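Local coordinates for protein glutamine cyclotransferase (Zymomonas mobilis, PDB 3NOL) that catalyses the cyclisation of N-terminal glutamine to pyroglutamate with release of ammonia, on a beta-propeller fold that carries a bound calcium ion, at residues A[136-140]-A[150-156]; A[37-43]-A[68-74]. All blocks are in the same frame, centred on the assembly; numbering follows the deposited sequence. Where two conformers were deposited one is given.

Contact 1: A[136-140]-A[150-156]; sequences DQYLI and FLDPESL
Leu139 and Leu151 form an antiparallel hydrogen-bonded pair where the hairpin of strands 139-141 and 147-151 opens, within one blade of the beta-propeller. Leu151 N donates to Leu139 O at 2.7 Å and nearly straight (163°), whereas the return bond, Leu139 N to Leu151 O, is longer at 3.2 Å and more bent (141°). The same Leu151 O sits in plane at the edge of the Tyr138 ring, 3.6 Å from Tyr138 CD1. With CG anti to its carbonyl carbon (chi1 -52°), Tyr138 brings CD2 within 4.1 Å of Phe150 CD1, the two side chains crossing at about a right angle. Phe150 also lies alongside Ile140, Phe150 CD1 to Ile140 CG1 3.7 Å. On the other sheet face Leu139 CD1 presses on Leu156 CD2 at 3.4 Å, tighter than usual. Were Tyr138 replaced by alanine, Phe150 CD1 and Leu151 O would probably lose the ring that lies against them. Beyond the pair the chain turns: Asp152 OD1 accepts from Glu154 N, above the carboxylate plane, in an Asx turn, and from Ser155 N (2.9 Å, anti lone pair) in an Asx motif. Paired backbone amides and a doubly gripped carboxylate oxygen thus hold the chain where it turns after Leu151, while apolar carbons fill both faces.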
# COMPACT_ATOMS: atom_id res chain seq x y z
N ASP A 136 -0.95 5.48 -14.97
CA ASP A 136 -0.53 5.05 -16.30
C ASP A 136 0.82 5.65 -16.74
O ASP A 136 1.45 5.15 -17.69
CB ASP A 136 -1.61 5.34 -17.35
CG ASP A 136 -2.88 4.50 -17.17
OD1 ASP A 136 -2.85 3.44 -16.47
OD2 ASP A 136 -3.91 4.90 -17.75
N GLN A 137 1.26 6.71 -16.06
CA GLN A 137 2.48 7.46 -16.44
C GLN A 137 3.61 7.48 -15.41
O GLN A 137 4.78 7.61 -15.78
CB GLN A 137 2.13 8.90 -16.78
CG GLN A 137 1.36 9.09 -18.08
CD GLN A 137 1.13 10.56 -18.36
OE1 GLN A 137 1.82 11.15 -19.19
NE2 GLN A 137 0.19 11.17 -17.64
N TYR A 138 3.26 7.42 -14.13
CA TYR A 138 4.24 7.60 -13.04
C TYR A 138 4.08 6.62 -11.89
O TYR A 138 2.98 6.13 -11.63
CB TYR A 138 4.08 9.00 -12.41
CG TYR A 138 4.12 10.12 -13.41
CD1 TYR A 138 5.30 10.46 -14.06
CD2 TYR A 138 2.96 10.83 -13.70
CE1 TYR A 138 5.34 11.49 -14.98
CE2 TYR A 138 2.97 11.87 -14.63
CZ TYR A 138 4.16 12.20 -15.26
OH TYR A 138 4.15 13.23 -16.18
N LEU A 139 5.20 6.35 -11.21
CA LEU A 139 5.16 5.76 -9.87
C LEU A 139 4.89 6.90 -8.90
O LEU A 139 5.34 8.02 -9.12
CB LEU A 139 6.50 5.11 -9.53
CG LEU A 139 6.71 3.80 -10.32
CD1 LEU A 139 8.21 3.47 -10.62
CD2 LEU A 139 5.97 2.59 -9.69
N ILE A 140 4.24 6.58 -7.79
CA ILE A 140 3.86 7.60 -6.83
C ILE A 140 4.25 7.06 -5.47
O ILE A 140 3.83 5.96 -5.09
CB ILE A 140 2.35 7.88 -6.87
CG1 ILE A 140 1.88 8.27 -8.28
CG2 ILE A 140 2.00 8.95 -5.81
CD1 ILE A 140 0.38 8.17 -8.41
N PHE A 150 5.98 12.02 -7.55
CA PHE A 150 5.67 11.30 -8.78
C PHE A 150 7.00 11.05 -9.48
O PHE A 150 7.67 12.01 -9.87
CB PHE A 150 4.77 12.13 -9.70
CG PHE A 150 3.39 12.34 -9.17
CD1 PHE A 150 2.29 11.69 -9.75
CD2 PHE A 150 3.16 13.22 -8.09
CE1 PHE A 150 0.99 11.89 -9.28
CE2 PHE A 150 1.86 13.42 -7.60
CZ PHE A 150 0.77 12.77 -8.19
N LEU A 151 7.34 9.77 -9.64
CA LEU A 151 8.60 9.38 -10.27
C LEU A 151 8.45 9.08 -11.75
O LEU A 151 7.50 8.39 -12.15
CB LEU A 151 9.22 8.16 -9.57
CG LEU A 151 9.38 8.16 -8.03
CD1 LEU A 151 10.10 6.89 -7.55
CD2 LEU A 151 10.07 9.40 -7.48
N ASP A 152 9.38 9.57 -12.56
CA ASP A 152 9.52 9.11 -13.93
C ASP A 152 9.91 7.63 -13.83
O ASP A 152 10.83 7.31 -13.11
CB ASP A 152 10.63 9.86 -14.67
CG ASP A 152 10.79 9.36 -16.08
OD1 ASP A 152 11.60 8.46 -16.31
OD2 ASP A 152 10.06 9.86 -16.95
N PRO A 153 9.18 6.73 -14.51
CA PRO A 153 9.40 5.29 -14.31
C PRO A 153 10.73 4.77 -14.89
O PRO A 153 11.19 3.70 -14.52
CB PRO A 153 8.21 4.63 -15.04
CG PRO A 153 7.30 5.78 -15.42
CD PRO A 153 8.09 7.01 -15.46
N GLU A 154 11.33 5.54 -15.80
CA GLU A 154 12.64 5.15 -16.34
C GLU A 154 13.79 5.63 -15.46
O GLU A 154 14.63 4.83 -15.04
CB GLU A 154 12.77 5.58 -17.79
CG GLU A 154 11.80 4.77 -18.71
CD GLU A 154 12.04 3.25 -18.66
OE1 GLU A 154 13.11 2.80 -19.14
OE2 GLU A 154 11.18 2.49 -18.14
N SER A 155 13.82 6.92 -15.16
CA SER A 155 14.92 7.49 -14.36
C SER A 155 14.75 7.19 -12.88
O SER A 155 15.72 7.22 -12.11
CB SER A 155 15.05 9.00 -14.56
OG SER A 155 13.88 9.69 -14.08
N LEU A 156 13.49 6.96 -12.49
CA LEU A 156 13.07 6.72 -11.10
C LEU A 156 13.48 7.91 -10.23
O LEU A 156 13.99 7.74 -9.12
CB LEU A 156 13.64 5.39 -10.55
CG LEU A 156 13.09 4.13 -11.25
CD1 LEU A 156 13.96 2.90 -10.91
CD2 LEU A 156 11.59 3.89 -10.91

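Contact 2: A[37-43]-A[68-74]; sequences YPHDTKA and RKVDIES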
# COMPACT_ATOMS: atom_id res chain seq x y z
N TYR A 37 -10.85 -12.62 3.52
CA TYR A 37 -9.90 -13.66 3.14
C TYR A 37 -8.79 -13.77 4.19
O TYR A 37 -8.47 -12.78 4.83
CB TYR A 37 -9.29 -13.32 1.77
CG TYR A 37 -10.32 -13.31 0.67
CD1 TYR A 37 -10.96 -14.49 0.29
CD2 TYR A 37 -10.69 -12.12 0.05
CE1 TYR A 37 -11.93 -14.48 -0.72
CE2 TYR A 37 -11.67 -12.11 -0.93
CZ TYR A 37 -12.27 -13.30 -1.32
OH TYR A 37 -13.24 -13.29 -2.30
N PRO A 38 -8.23 -14.98 4.38
CA PRO A 38 -7.18 -15.12 5.40
C PRO A 38 -5.96 -14.24 5.11
O PRO A 38 -5.50 -14.13 3.96
CB PRO A 38 -6.78 -16.59 5.30
CG PRO A 38 -7.87 -17.27 4.59
CD PRO A 38 -8.52 -16.26 3.71
N HIS A 39 -5.45 -13.58 6.16
CA HIS A 39 -4.15 -12.90 6.07
C HIS A 39 -3.22 -13.42 7.16
O HIS A 39 -3.67 -13.83 8.26
CB HIS A 39 -4.33 -11.38 6.18
CG HIS A 39 -3.05 -10.60 6.02
ND1 HIS A 39 -2.45 -9.96 7.08
CD2 HIS A 39 -2.29 -10.33 4.93
CE1 HIS A 39 -1.35 -9.34 6.66
NE2 HIS A 39 -1.23 -9.55 5.35
N ASP A 40 -1.93 -13.45 6.84
CA ASP A 40 -0.90 -13.98 7.73
C ASP A 40 -0.79 -13.08 8.97
O ASP A 40 -0.45 -11.89 8.86
CB ASP A 40 0.42 -14.03 6.93
CG ASP A 40 1.58 -14.64 7.72
OD1 ASP A 40 1.46 -14.86 8.96
OD2 ASP A 40 2.62 -14.86 7.07
N THR A 41 -1.06 -13.65 10.14
CA THR A 41 -1.04 -12.84 11.38
C THR A 41 0.38 -12.52 11.86
O THR A 41 0.55 -11.80 12.84
CB THR A 41 -1.82 -13.52 12.55
OG1 THR A 41 -1.34 -14.86 12.74
CG2 THR A 41 -3.32 -13.53 12.27
N LYS A 42 1.39 -13.04 11.17
CA LYS A 42 2.77 -12.69 11.45
C LYS A 42 3.33 -11.68 10.43
O LYS A 42 4.49 -11.28 10.51
CB LYS A 42 3.64 -13.97 11.52
CG LYS A 42 3.30 -14.86 12.73
CD LYS A 42 4.33 -15.97 12.92
CE LYS A 42 4.07 -16.74 14.20
NZ LYS A 42 2.73 -17.39 14.20
N ALA A 43 2.49 -11.27 9.48
CA ALA A 43 2.93 -10.43 8.37
C ALA A 43 2.72 -8.96 8.68
O ALA A 43 1.57 -8.48 8.67
CB ALA A 43 2.18 -10.81 7.06
N ARG A 68 6.29 -11.32 -1.38
CA ARG A 68 5.58 -12.57 -1.67
C ARG A 68 4.44 -12.40 -2.65
O ARG A 68 3.76 -11.37 -2.65
CB ARG A 68 5.05 -13.23 -0.40
CG ARG A 68 4.21 -12.32 0.48
CD ARG A 68 3.51 -13.03 1.66
NE ARG A 68 4.41 -13.89 2.42
CZ ARG A 68 4.24 -14.27 3.69
NH1 ARG A 68 3.18 -13.86 4.43
NH2 ARG A 68 5.16 -15.09 4.22
N LYS A 69 4.23 -13.43 -3.48
CA LYS A 69 3.02 -13.57 -4.29
C LYS A 69 2.05 -14.47 -3.53
O LYS A 69 2.42 -15.58 -3.14
CB LYS A 69 3.37 -14.23 -5.63
CG LYS A 69 2.19 -14.36 -6.54
CD LYS A 69 2.61 -15.00 -7.89
CE LYS A 69 1.42 -15.19 -8.83
NZ LYS A 69 1.82 -15.85 -10.13
N VAL A 70 0.82 -13.99 -3.33
CA VAL A 70 -0.13 -14.62 -2.42
C VAL A 70 -1.48 -14.92 -3.10
O VAL A 70 -2.07 -14.05 -3.76
CB VAL A 70 -0.34 -13.71 -1.16
CG1 VAL A 70 -1.38 -14.28 -0.24
CG2 VAL A 70 0.93 -13.49 -0.42
N ASP A 71 -1.92 -16.17 -2.95
CA ASP A 71 -3.26 -16.61 -3.37
C ASP A 71 -4.31 -15.88 -2.54
O ASP A 71 -4.25 -15.91 -1.31
CB ASP A 71 -3.43 -18.12 -3.14
CG ASP A 71 -4.79 -18.62 -3.57
OD1 ASP A 71 -5.07 -18.64 -4.78
OD2 ASP A 71 -5.60 -18.96 -2.68
N ILE A 72 -5.23 -15.20 -3.22
CA ILE A 72 -6.23 -14.37 -2.53
C ILE A 72 -7.10 -15.19 -1.57
O ILE A 72 -7.24 -14.85 -0.39
CB ILE A 72 -7.14 -13.57 -3.50
CG1 ILE A 72 -6.30 -12.55 -4.29
CG2 ILE A 72 -8.27 -12.86 -2.73
CD1 ILE A 72 -7.06 -11.80 -5.37
N GLU A 73 -7.68 -16.27 -2.10
CA GLU A 73 -8.67 -17.07 -1.36
C GLU A 73 -8.12 -17.74 -0.10
O GLU A 73 -8.84 -17.86 0.90
CB GLU A 73 -9.28 -18.12 -2.29
CG GLU A 73 -10.34 -17.53 -3.20
CD GLU A 73 -10.77 -18.45 -4.33
OE1 GLU A 73 -10.31 -19.61 -4.41
OE2 GLU A 73 -11.58 -17.99 -5.16
N SER A 74 -6.86 -18.18 -0.15
CA SER A 74 -6.27 -18.96 0.94
C SER A 74 -5.28 -18.15 1.78
O SER A 74 -4.95 -18.54 2.90
CB SER A 74 -5.55 -20.19 0.38
OG SER A 74 -4.36 -19.80 -0.31
O HOH W 1 -5.63 -13.24 1.34
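Asp40 and Arg68 meet in a salt bridge: Arg68 NH1 donates to Asp40 OD2 at 2.9 Å and 170°. The oxygen uses its anti lone pair and lies close to the guanidinium plane, and the two flat groups are nearly coplanar, 14° apart. Asp40 CG stands anti to its backbone N, and Arg68, bent at chi3, brings NH1 to it. Both carboxylate oxygens are engaged, since OD1 accepts from Lys42 N, which approaches from above the plane and makes an Asx turn within the type I turn from Asp40 to Ala43. Arg68 has a second partner, its NH2 donating to Gln80 OE1.

At the other end the backbone carbonyls are served by a water, which donates to Pro38 O and, at 2.9 Å, to Ile72 O. Tyr37 and Pro38 pack against the turn that carries Ile72 O: Ile72 CG2 sits over one face of the Tyr37 ring, 3.9 Å from its centroid and 16° off the normal, a CH-pi contact, and Pro38 CD lies 3.2 Å from Glu73 O. This turn is closed by Asp71, whose OD2 accepts from Ser74 N in an Asx motif; Ser74 OG adds a second bond to Asp71 OD2 (2.8 Å), from the opposite face of the carboxylate plane.

No backbone hydrogen bond joins the two segments directly. The end of strand 28-38 and the turn after strand 64-70 belong to different sheets, so side chains, carbonyl oxygens set against Tyr37 and Pro38, and a bridging water make the join, as expected where neighbouring blades of a beta-propeller meet.

In the fold
Contact 2 comes first along the chain and is complete before the segments of contact 1 begin; the two lie on opposite sides of the chain's centre, with centres about 28 Å apart and nearest atoms about 16 Å apart, and they do not touch. Contact 1 stays within one antiparallel sheet, between adjacent strands 139-141 and 147-151. Contact 2 instead links two sheets, from the end of strand 28-38 to the turn after strand 64-70. Together they sample two kinds of join in a propeller: within a blade and between blades. Their centres lie about 16 Å and 15 Å from the chain's centre, at about the radius of gyration of the chain.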